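Local coordinates for uncharacterized protein (Bacteroides caccae, PDB 4R4K) that is of unknown function but adopts a cystatin-like fold of the NTF2 clan, a helix-and-sheet design whose relatives often enclose a small-molecule pocket, at residues 14-17 and 18-21; 51-55 and 56-60; 83-87 and 88-92; 140-143 and 144-148. All coordinates share one frame; numbering follows the deposited sequence.

Interaction 1 (14-17 and 18-21)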
loop_
_atom_site.group_PDB
_atom_site.type_symbol
_atom_site.label_atom_id
_atom_site.label_comp_id
_atom_site.label_asym_id
_atom_site.label_seq_id
_atom_site.Cartn_x
_atom_site.Cartn_y
_atom_site.Cartn_z
ATOM N N SER A 14 -3.324 -2.194 17.070
ATOM C CA SER A 14 -4.775 -2.033 17.176
ATOM C C SER A 14 -5.328 -1.225 16.009
ATOM O O SER A 14 -6.340 -1.589 15.404
ATOM C CB SER A 14 -5.145 -1.376 18.513
ATOM O OG SER A 14 -6.546 -1.317 18.630
ATOM N N PHE A 15 -4.666 -0.125 15.679
ATOM C CA PHE A 15 -4.994 0.633 14.472
ATOM C C PHE A 15 -4.988 -0.237 13.205
ATOM O O PHE A 15 -5.899 -0.158 12.376
ATOM C CB PHE A 15 -4.023 1.809 14.289
ATOM C CG PHE A 15 -3.859 2.236 12.854
ATOM C CD1 PHE A 15 -4.805 3.052 12.229
ATOM C CD2 PHE A 15 -2.759 1.806 12.116
ATOM C CE1 PHE A 15 -4.624 3.459 10.903
ATOM C CE2 PHE A 15 -2.610 2.165 10.780
ATOM C CZ PHE A 15 -3.537 3.005 10.182
ATOM N N LEU A 16 -3.923 -1.012 13.029
ATOM C CA LEU A 16 -3.764 -1.764 11.788
ATOM C C LEU A 16 -4.863 -2.800 11.636
ATOM O O LEU A 16 -5.397 -2.995 10.535
ATOM C CB LEU A 16 -2.390 -2.393 11.745
ATOM C CG LEU A 16 -2.023 -3.029 10.417
ATOM C CD1 LEU A 16 -1.996 -2.003 9.297
ATOM C CD2 LEU A 16 -0.685 -3.736 10.562
ATOM N N ASP A 17 -5.255 -3.410 12.746
ATOM C CA ASP A 17 -6.381 -4.343 12.735
ATOM C C ASP A 17 -7.688 -3.658 12.314
ATOM O O ASP A 17 -8.454 -4.206 11.523
ATOM C CB ASP A 17 -6.512 -5.051 14.088
ATOM C CG ASP A 17 -5.448 -6.131 14.284
ATOM O OD1 ASP A 17 -4.783 -6.510 13.295
ATOM O OD2 ASP A 17 -5.283 -6.612 15.425
ATOM N N LYS A 18 -7.945 -2.459 12.816
ATOM C CA LYS A 18 -9.127 -1.748 12.365
ATOM C C LYS A 18 -9.035 -1.315 10.887
ATOM O O LYS A 18 -10.003 -1.392 10.132
ATOM C CB LYS A 18 -9.441 -0.576 13.291
ATOM C CG LYS A 18 -10.858 -0.070 13.060
ATOM C CD LYS A 18 -11.199 1.094 13.964
ATOM C CE LYS A 18 -12.648 1.488 13.784
ATOM N NZ LYS A 18 -13.022 2.664 14.611
ATOM N N PHE A 19 -7.864 -0.826 10.501
ATOM C CA PHE A 19 -7.584 -0.360 9.140
ATOM C C PHE A 19 -7.882 -1.463 8.129
ATOM O O PHE A 19 -8.530 -1.216 7.092
ATOM C CB PHE A 19 -6.111 0.041 9.101
ATOM C CG PHE A 19 -5.630 0.645 7.802
ATOM C CD1 PHE A 19 -5.700 2.025 7.571
ATOM C CD2 PHE A 19 -5.025 -0.149 6.826
ATOM C CE1 PHE A 19 -5.221 2.584 6.382
ATOM C CE2 PHE A 19 -4.523 0.413 5.666
ATOM C CZ PHE A 19 -4.632 1.774 5.440
ATOM N N THR A 20 -7.431 -2.675 8.429
ATOM C CA THR A 20 -7.555 -3.775 7.460
ATOM C C THR A 20 -8.935 -4.440 7.529
ATOM O O THR A 20 -9.264 -5.234 6.662
ATOM C CB THR A 20 -6.472 -4.858 7.654
ATOM O OG1 THR A 20 -6.485 -5.333 9.004
ATOM C CG2 THR A 20 -5.127 -4.294 7.323
ATOM N N SER A 21 -9.723 -4.119 8.549
ATOM C CA SER A 21 -11.022 -4.785 8.754
ATOM C C SER A 21 -12.220 -4.006 8.196
ATOM O O SER A 21 -13.318 -4.548 8.131
ATOM C CB SER A 21 -11.225 -5.075 10.244
ATOM O OG SER A 21 -11.615 -3.883 10.907
HETATM O O HOH W 1 -8.099 -6.738 10.423
HETATM O O HOH W 2 -4.049 -6.356 10.620
#
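On helix 12-21, near the N-terminal end of the chain, Phe-15 and Phe-19 sit one turn apart and make an i to i+4 aromatic pair on the side of the helix that packs against the antiparallel sheet. The two side chains run side by side and point the same way, with CG roughly anti to the backbone N in Phe-15 (chi1 154°) and closely so in Phe-19. Their ring centroids are 5.3 Å apart and the planes inclined at 46°, an oblique pairing. Phe-15 CZ closes to 3.5 Å from Phe-19 CD1, while the CB of Phe-19 lies over one face of the Phe-15 ring as a CH-pi contact, 4.3 Å from its centroid. Leu-16 joins from the next position, its CD1 4.3 Å from Phe-19 CD2. Beyond the helix, the Phe-15 ring meets Trp-116, and both Phe-15 and Leu-16 touch Phe-108 of strand 104-110.

The backbone beneath is regular: Phe-19 N donates to Phe-15 O at 2.8 Å, and Thr-20 N to Leu-16 O at 2.9 Å. On the polar side, one water donates to Asp-17 O and is also bonded to Thr-20 OG1, 2.6 Å away. In the Asp-17 conformer described, a second water donates to both Asp-17 OD1 and Thr-20 OG1, a less certain link. The helix is thus amphipathic: hydrocarbon faces the sheet, and water supplements the carbonyl and hydroxyl groups towards its C-terminal end.

Interaction 2 (51-55 and 56-60)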
loop_
_atom_site.group_PDB
_atom_site.type_symbol
_atom_site.label_atom_id
_atom_site.label_comp_id
_atom_site.label_asym_id
_atom_site.label_seq_id
_atom_site.Cartn_x
_atom_site.Cartn_y
_atom_site.Cartn_z
ATOM N N PHE A 51 1.150 10.783 -12.315
ATOM C CA PHE A 51 -0.258 10.889 -12.023
ATOM C C PHE A 51 -0.399 10.890 -10.500
ATOM O O PHE A 51 0.198 10.053 -9.836
ATOM C CB PHE A 51 -1.010 9.691 -12.593
ATOM C CG PHE A 51 -0.842 9.512 -14.070
ATOM C CD1 PHE A 51 0.280 8.876 -14.613
ATOM C CD2 PHE A 51 -1.800 10.002 -14.932
ATOM C CE1 PHE A 51 0.419 8.751 -15.996
ATOM C CE2 PHE A 51 -1.657 9.885 -16.312
ATOM C CZ PHE A 51 -0.554 9.248 -16.842
ATOM N N PRO A 52 -1.194 11.817 -9.952
ATOM C CA PRO A 52 -1.352 11.851 -8.493
ATOM C C PRO A 52 -1.936 10.546 -7.971
ATOM O O PRO A 52 -2.847 9.992 -8.578
ATOM C CB PRO A 52 -2.351 12.989 -8.262
ATOM C CG PRO A 52 -2.248 13.843 -9.480
ATOM C CD PRO A 52 -1.933 12.909 -10.612
ATOM N N PHE A 53 -1.422 10.074 -6.844
ATOM C CA PHE A 53 -1.937 8.858 -6.240
ATOM C C PHE A 53 -3.087 9.258 -5.316
ATOM O O PHE A 53 -2.896 9.567 -4.150
ATOM C CB PHE A 53 -0.819 8.128 -5.505
ATOM C CG PHE A 53 -1.088 6.658 -5.261
ATOM C CD1 PHE A 53 -2.378 6.155 -5.108
ATOM C CD2 PHE A 53 -0.029 5.794 -5.129
ATOM C CE1 PHE A 53 -2.597 4.810 -4.861
ATOM C CE2 PHE A 53 -0.243 4.453 -4.872
ATOM C CZ PHE A 53 -1.531 3.957 -4.750
ATOM N N THR A 54 -4.286 9.243 -5.877
ATOM C CA THR A 54 -5.480 9.744 -5.231
ATOM C C THR A 54 -6.411 8.597 -4.820
ATOM O O THR A 54 -6.139 7.420 -5.084
ATOM C CB THR A 54 -6.235 10.678 -6.193
ATOM O OG1 THR A 54 -6.410 10.006 -7.439
ATOM C CG2 THR A 54 -5.456 11.950 -6.426
ATOM N N LYS A 55 -7.490 8.958 -4.127
ATOM C CA LYS A 55 -8.376 7.972 -3.499
ATOM C C LYS A 55 -8.934 6.970 -4.484
ATOM O O LYS A 55 -9.031 5.779 -4.178
ATOM C CB LYS A 55 -9.523 8.672 -2.774
ATOM C CG LYS A 55 -10.452 7.724 -2.040
ATOM C CD LYS A 55 -11.690 8.423 -1.500
ATOM C CE LYS A 55 -12.734 7.391 -1.080
ATOM N NZ LYS A 55 -14.051 7.985 -0.723
ATOM N N GLU A 56 -9.294 7.431 -5.669
ATOM C CA GLU A 56 -9.901 6.525 -6.643
ATOM C C GLU A 56 -8.913 5.432 -7.116
ATOM O O GLU A 56 -9.333 4.416 -7.632
ATOM C CB GLU A 56 -10.544 7.292 -7.816
ATOM C CG GLU A 56 -9.642 7.522 -9.007
ATOM C CD GLU A 56 -8.634 8.631 -8.791
ATOM O OE1 GLU A 56 -8.526 9.134 -7.653
ATOM O OE2 GLU A 56 -7.938 8.992 -9.774
ATOM N N LYS A 57 -7.613 5.656 -6.969
ATOM C CA LYS A 57 -6.595 4.690 -7.372
ATOM C C LYS A 57 -6.180 3.718 -6.272
ATOM O O LYS A 57 -5.490 2.747 -6.540
ATOM C CB LYS A 57 -5.351 5.432 -7.880
ATOM C CG LYS A 57 -5.622 6.296 -9.111
ATOM C CD LYS A 57 -4.342 6.877 -9.689
ATOM C CE LYS A 57 -4.625 7.832 -10.837
ATOM N NZ LYS A 57 -5.146 9.147 -10.364
ATOM N N TRP A 58 -6.584 3.986 -5.035
ATOM C CA TRP A 58 -6.126 3.205 -3.886
ATOM C C TRP A 58 -6.619 1.756 -3.860
ATOM O O TRP A 58 -7.812 1.525 -3.822
ATOM C CB TRP A 58 -6.577 3.872 -2.578
ATOM C CG TRP A 58 -6.161 3.123 -1.355
ATOM C CD1 TRP A 58 -6.962 2.382 -0.520
ATOM C CD2 TRP A 58 -4.827 3.014 -0.847
ATOM N NE1 TRP A 58 -6.200 1.813 0.482
ATOM C CE2 TRP A 58 -4.886 2.180 0.302
ATOM C CE3 TRP A 58 -3.586 3.515 -1.268
ATOM C CZ2 TRP A 58 -3.757 1.863 1.041
ATOM C CZ3 TRP A 58 -2.470 3.203 -0.521
ATOM C CH2 TRP A 58 -2.564 2.389 0.618
ATOM N N PRO A 59 -5.687 0.783 -3.853
ATOM C CA PRO A 59 -6.086 -0.605 -3.574
ATOM C C PRO A 59 -6.203 -0.866 -2.076
ATOM O O PRO A 59 -5.210 -0.757 -1.358
ATOM C CB PRO A 59 -4.929 -1.442 -4.164
ATOM C CG PRO A 59 -4.039 -0.455 -4.880
ATOM C CD PRO A 59 -4.270 0.853 -4.202
ATOM N N LEU A 60 -7.381 -1.291 -1.633
ATOM C CA LEU A 60 -7.601 -1.597 -0.241
ATOM C C LEU A 60 -6.725 -2.761 0.222
ATOM O O LEU A 60 -6.639 -3.788 -0.461
ATOM C CB LEU A 60 -9.088 -1.868 0.002
ATOM C CG LEU A 60 -10.007 -0.644 -0.170
ATOM C CD1 LEU A 60 -11.451 -1.072 -0.368
ATOM C CD2 LEU A 60 -9.912 0.304 1.013
HETATM O O HOH W 3 -9.955 3.271 -4.041
#
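Two oxygens grip Lys-57 NZ. It donates to Pro-52 O at 3.0 Å, with the ammonium nearly in line with the carbonyl bond, and forms a salt bridge to Glu-56 OE2 at 2.9 Å, meeting that oxygen from above the carboxylate plane. The lysine chain runs extended from CA to CE and then bends at its last torsion (chi4 75°), which brings the ammonium back over the segment before the turn. Replacing Lys-57 by a methionine would probably leave Pro-52 O and the Glu-56 carboxylate without their shared cation and the Glu-56 side chain freer to swing away. A short 3-10 turn underlies this: Lys-57 N donates to Thr-54 O and Trp-58 N to Lys-55 O at 3.2 Å, both from well above the carbonyl plane. A water donates to Lys-55 O and Trp-58 O. On the apolar side, Phe-53 CE1 lies at the edge of the indole, 3.9 Å from Trp-58 CE3, and Phe-53 CZ approaches Pro-59 CD. Trp-58 NE1 is bonded to Gln-26. The loop spans strand 48-51 to strand 69-72: Phe-53 and Trp-58 pack on strand 116-123, while Lys-57 and Pro-59 rest on helix 135-152.

Interaction 3 (83-87 and 88-92)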
loop_
_atom_site.group_PDB
_atom_site.type_symbol
_atom_site.label_atom_id
_atom_site.label_comp_id
_atom_site.label_asym_id
_atom_site.label_seq_id
_atom_site.Cartn_x
_atom_site.Cartn_y
_atom_site.Cartn_z
ATOM N N PHE A 83 8.126 -5.228 8.337
ATOM C CA PHE A 83 8.308 -3.823 8.684
ATOM C C PHE A 83 9.815 -3.538 8.638
ATOM O O PHE A 83 10.597 -4.037 9.456
ATOM C CB PHE A 83 7.684 -3.480 10.034
ATOM C CG PHE A 83 6.203 -3.368 9.970
ATOM C CD1 PHE A 83 5.611 -2.185 9.558
ATOM C CD2 PHE A 83 5.404 -4.466 10.228
ATOM C CE1 PHE A 83 4.233 -2.088 9.452
ATOM C CE2 PHE A 83 4.026 -4.376 10.099
ATOM C CZ PHE A 83 3.447 -3.181 9.722
ATOM N N THR A 84 10.217 -2.766 7.639
ATOM C CA THR A 84 11.625 -2.387 7.459
ATOM C C THR A 84 11.991 -1.178 8.297
ATOM O O THR A 84 13.171 -0.923 8.551
ATOM C CB THR A 84 11.909 -2.069 5.991
ATOM O OG1 THR A 84 10.947 -1.103 5.516
ATOM C CG2 THR A 84 11.818 -3.339 5.187
ATOM N N LEU A 85 10.984 -0.413 8.690
ATOM C CA LEU A 85 11.136 0.648 9.684
ATOM C C LEU A 85 10.052 0.436 10.709
ATOM O O LEU A 85 8.879 0.311 10.369
ATOM C CB LEU A 85 11.005 2.036 9.041
ATOM C CG LEU A 85 11.227 3.213 10.005
ATOM C CD1 LEU A 85 12.696 3.314 10.367
ATOM C CD2 LEU A 85 10.719 4.517 9.418
ATOM N N ASN A 86 10.437 0.401 11.972
ATOM C CA ASN A 86 9.491 0.170 13.041
ATOM C C ASN A 86 9.803 1.080 14.235
ATOM O O ASN A 86 10.338 0.640 15.253
ATOM C CB ASN A 86 9.513 -1.305 13.424
ATOM C CG ASN A 86 8.445 -1.670 14.439
ATOM O OD1 ASN A 86 7.439 -0.976 14.593
ATOM N ND2 ASN A 86 8.675 -2.761 15.154
ATOM N N GLU A 87 9.460 2.356 14.084
ATOM C CA GLU A 87 9.685 3.355 15.115
ATOM C C GLU A 87 8.354 3.744 15.757
ATOM O O GLU A 87 7.281 3.518 15.185
ATOM C CB GLU A 87 10.374 4.590 14.526
ATOM C CG GLU A 87 11.689 4.237 13.813
ATOM C CD GLU A 87 12.795 3.851 14.783
ATOM O OE1 GLU A 87 12.748 4.295 15.954
ATOM O OE2 GLU A 87 13.724 3.114 14.382
ATOM N N PRO A 88 8.412 4.333 16.961
ATOM C CA PRO A 88 7.173 4.674 17.653
ATOM C C PRO A 88 6.134 5.447 16.843
ATOM O O PRO A 88 4.953 5.213 17.036
ATOM C CB PRO A 88 7.664 5.505 18.851
ATOM C CG PRO A 88 8.995 4.908 19.163
ATOM C CD PRO A 88 9.593 4.558 17.823
ATOM N N VAL A 89 6.534 6.399 16.010
ATOM C CA VAL A 89 5.547 7.233 15.266
ATOM C C VAL A 89 5.685 7.120 13.754
ATOM O O VAL A 89 5.081 7.900 13.008
ATOM C CB VAL A 89 5.605 8.745 15.634
ATOM C CG1 VAL A 89 5.322 8.959 17.112
ATOM C CG2 VAL A 89 6.922 9.385 15.209
ATOM N N HIS A 90 6.463 6.145 13.294
ATOM C CA HIS A 90 6.812 6.039 11.870
ATOM C C HIS A 90 7.155 4.591 11.563
ATOM O O HIS A 90 8.099 4.020 12.133
ATOM C CB HIS A 90 8.005 6.957 11.572
ATOM C CG HIS A 90 8.306 7.141 10.119
ATOM N ND1 HIS A 90 9.501 7.677 9.676
ATOM C CD2 HIS A 90 7.591 6.844 9.004
ATOM C CE1 HIS A 90 9.497 7.727 8.356
ATOM N NE2 HIS A 90 8.352 7.223 7.922
ATOM N N LYS A 91 6.369 3.984 10.672
ATOM C CA LYS A 91 6.590 2.612 10.279
ATOM C C LYS A 91 6.548 2.469 8.760
ATOM O O LYS A 91 5.805 3.178 8.083
ATOM C CB LYS A 91 5.582 1.700 10.958
ATOM C CG LYS A 91 5.667 1.785 12.488
ATOM C CD LYS A 91 4.864 0.718 13.167
ATOM C CE LYS A 91 4.631 1.041 14.632
ATOM N NZ LYS A 91 5.889 1.000 15.427
ATOM N N VAL A 92 7.336 1.541 8.226
ATOM C CA VAL A 92 7.346 1.250 6.804
ATOM C C VAL A 92 7.289 -0.273 6.631
ATOM O O VAL A 92 8.050 -1.006 7.249
ATOM C CB VAL A 92 8.588 1.777 6.071
ATOM C CG1 VAL A 92 8.569 1.345 4.606
ATOM C CG2 VAL A 92 8.687 3.281 6.194
#
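A beta hairpin joins strands 78-87 and 90-97 through a type I turn from Glu-87 to His-90, and a classic beta bulge sets Thr-84 and Leu-85 both opposite Val-92. Val-92 N donates to Leu-85 O at 2.9 Å, and Glu-87 N to His-90 O at the same length. In the non-hydrogen-bonded pair, Asn-86 and Lys-91 extend side by side. Lys-91 NZ donates to Asn-86 OD1 at 2.6 Å and to Glu-87 O at 2.9 Å, reaching the backbone oxygen from above its carbonyl plane. The bend at the end of the lysine chain (chi4 -67°) sets the ammonium between Asn-86 OD1 and Glu-87 O, and Glu-4 O adds a weak third bond. With a leucine in place of Lys-91, Asn-86 OD1 would probably lose its cationic mate and the Asn-86 amide would be freer to turn. On the sheet face carrying Leu-85, His-90 and Val-92, Leu-85 CB touches Val-92 CB at 3.8 Å, and Val-92 packs against strand 104-110. His-90 NE2 is bonded to Glu-107 of that strand. Leu-85 CD2 rests over the centre of the imidazole of His-90, 3.5 Å from the ring centroid and 15° off its normal.

Interaction 4 (140-143 and 144-148)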
loop_
_atom_site.group_PDB
_atom_site.type_symbol
_atom_site.label_atom_id
_atom_site.label_comp_id
_atom_site.label_asym_id
_atom_site.label_seq_id
_atom_site.Cartn_x
_atom_site.Cartn_y
_atom_site.Cartn_z
ATOM N N GLN A 140 -9.595 0.474 -12.968
ATOM C CA GLN A 140 -10.878 -0.216 -12.932
ATOM C C GLN A 140 -10.743 -1.614 -12.285
ATOM O O GLN A 140 -11.644 -2.046 -11.586
ATOM C CB GLN A 140 -11.481 -0.313 -14.339
ATOM C CG GLN A 140 -12.799 -1.087 -14.426
ATOM C CD GLN A 140 -13.929 -0.474 -13.601
ATOM O OE1 GLN A 140 -14.004 0.741 -13.442
ATOM N NE2 GLN A 140 -14.801 -1.319 -13.070
ATOM N N GLN A 141 -9.649 -2.324 -12.567
ATOM C CA GLN A 141 -9.389 -3.630 -11.931
ATOM C C GLN A 141 -9.273 -3.478 -10.420
ATOM O O GLN A 141 -9.800 -4.300 -9.656
ATOM C CB GLN A 141 -8.134 -4.280 -12.509
ATOM C CG GLN A 141 -8.320 -4.800 -13.922
ATOM C CD GLN A 141 -7.017 -5.146 -14.619
ATOM O OE1 GLN A 141 -5.945 -5.166 -14.007
ATOM N NE2 GLN A 141 -7.106 -5.414 -15.919
ATOM N N VAL A 142 -8.576 -2.437 -9.987
ATOM C CA VAL A 142 -8.455 -2.125 -8.559
ATOM C C VAL A 142 -9.819 -1.833 -7.940
ATOM O O VAL A 142 -10.153 -2.328 -6.862
ATOM C CB VAL A 142 -7.471 -0.962 -8.325
ATOM C CG1 VAL A 142 -7.565 -0.456 -6.883
ATOM C CG2 VAL A 142 -6.058 -1.406 -8.671
ATOM N N LYS A 143 -10.651 -1.083 -8.647
ATOM C CA LYS A 143 -12.021 -0.860 -8.199
ATOM C C LYS A 143 -12.805 -2.166 -7.969
ATOM O O LYS A 143 -13.560 -2.305 -6.997
ATOM C CB LYS A 143 -12.768 -0.005 -9.216
ATOM C CG LYS A 143 -14.187 0.327 -8.777
ATOM C CD LYS A 143 -14.919 1.183 -9.781
ATOM C CE LYS A 143 -16.325 1.459 -9.310
ATOM N NZ LYS A 143 -16.942 2.584 -10.059
ATOM N N GLU A 144 -12.661 -3.097 -8.898
ATOM C CA GLU A 144 -13.322 -4.401 -8.809
ATOM C C GLU A 144 -12.779 -5.227 -7.632
ATOM O O GLU A 144 -13.538 -5.845 -6.883
ATOM C CB GLU A 144 -13.190 -5.133 -10.143
ATOM C CG GLU A 144 -14.028 -4.464 -11.230
ATOM C CD GLU A 144 -13.570 -4.761 -12.651
ATOM O OE1 GLU A 144 -12.674 -5.607 -12.861
ATOM O OE2 GLU A 144 -14.152 -4.159 -13.579
ATOM N N GLU A 145 -11.470 -5.213 -7.430
ATOM C CA GLU A 145 -10.893 -5.827 -6.215
ATOM C C GLU A 145 -11.435 -5.192 -4.939
ATOM O O GLU A 145 -11.689 -5.868 -3.944
ATOM C CB GLU A 145 -9.358 -5.737 -6.242
ATOM C CG GLU A 145 -8.710 -6.461 -7.414
ATOM C CD GLU A 145 -8.678 -7.971 -7.277
ATOM O OE1 GLU A 145 -8.823 -8.498 -6.146
ATOM O OE2 GLU A 145 -8.506 -8.641 -8.323
ATOM N N ASN A 146 -11.593 -3.877 -4.966
ATOM C CA ASN A 146 -12.107 -3.155 -3.830
ATOM C C ASN A 146 -13.570 -3.487 -3.560
ATOM O O ASN A 146 -13.972 -3.584 -2.425
ATOM C CB ASN A 146 -11.904 -1.665 -4.028
ATOM C CG ASN A 146 -10.458 -1.230 -3.875
ATOM O OD1 ASN A 146 -9.602 -1.956 -3.359
ATOM N ND2 ASN A 146 -10.167 0.002 -4.312
ATOM N N ALA A 147 -14.356 -3.730 -4.612
ATOM C CA ALA A 147 -15.728 -4.228 -4.445
ATOM C C ALA A 147 -15.760 -5.591 -3.735
ATOM O O ALA A 147 -16.591 -5.817 -2.844
ATOM C CB ALA A 147 -16.437 -4.283 -5.797
ATOM N N ALA A 148 -14.858 -6.486 -4.109
ATOM C CA ALA A 148 -14.714 -7.753 -3.416
ATOM C C ALA A 148 -14.338 -7.544 -1.935
ATOM O O ALA A 148 -14.913 -8.123 -1.031
ATOM C CB ALA A 148 -13.699 -8.638 -4.103
HETATM O O HOH W 4 -9.571 -7.363 -10.755
#
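This is an i to i+4 side-chain contact within the C-terminal helix 135-152, which carries Glu-145 and Ala-148, both in contact with bound polyethylene glycol. At the outer surface Gln-140 NE2 donates to Glu-144 OE2 at 3.0 Å in a nearly straight bond (169° at the hydrogen). Glu-144 OE2 lies in the amide plane, but the N-H reaches it on the anti side from 33° out of the carboxylate plane. Gln-140 bends at its second torsion (chi2 61°), and the straight Glu-144 chain meets it nearly perpendicularly, the flat groups steeply inclined. On the buried side, Val-142 and Asn-146 point the same way, Val-142 CG1 being 3.7 Å from Asn-146 ND2. The Asn-146 amide is held by the loop: ND2 donates to Trp-58 O, and OD1 accepts from Leu-60 N. A water donates to both Gln-141 O and Glu-145 OE2, 2.9 Å from the latter. Regular bonds such as Asn-146 N to Val-142 O, 2.8 Å, carry the backbone. Chemically, the outer pair joins a neutral amide to a carboxylate without neutralising its charge, whereas on the inner side both ends of a buried amide are satisfied by backbone groups of the loop.

The four contacts follow in series along the chain. Interaction 1 lies on helix 12-21, interaction 2 in the loop after strand 48-51, interaction 3 on the hairpin of strands 78-87 and 90-97 in the five-stranded sheet, and interaction 4 on helix 135-152. Interactions 2 and 4, centres about 12 Å apart, join directly where Pro-59 CA packs on Val-142 CG1 at 3.6 Å. Leu-16 and Phe-83 join interactions 1 and 3, centres about 16 Å apart. Interactions 3 and 4 lie on opposite sides of the chain's centre, their own centres about 28 Å apart. Helix 12-21 packs on strand 104-110, loop 51-60 lies between strand 116-123 and helix 135-152, and polyethylene glycol binds beside the 2-4 junction.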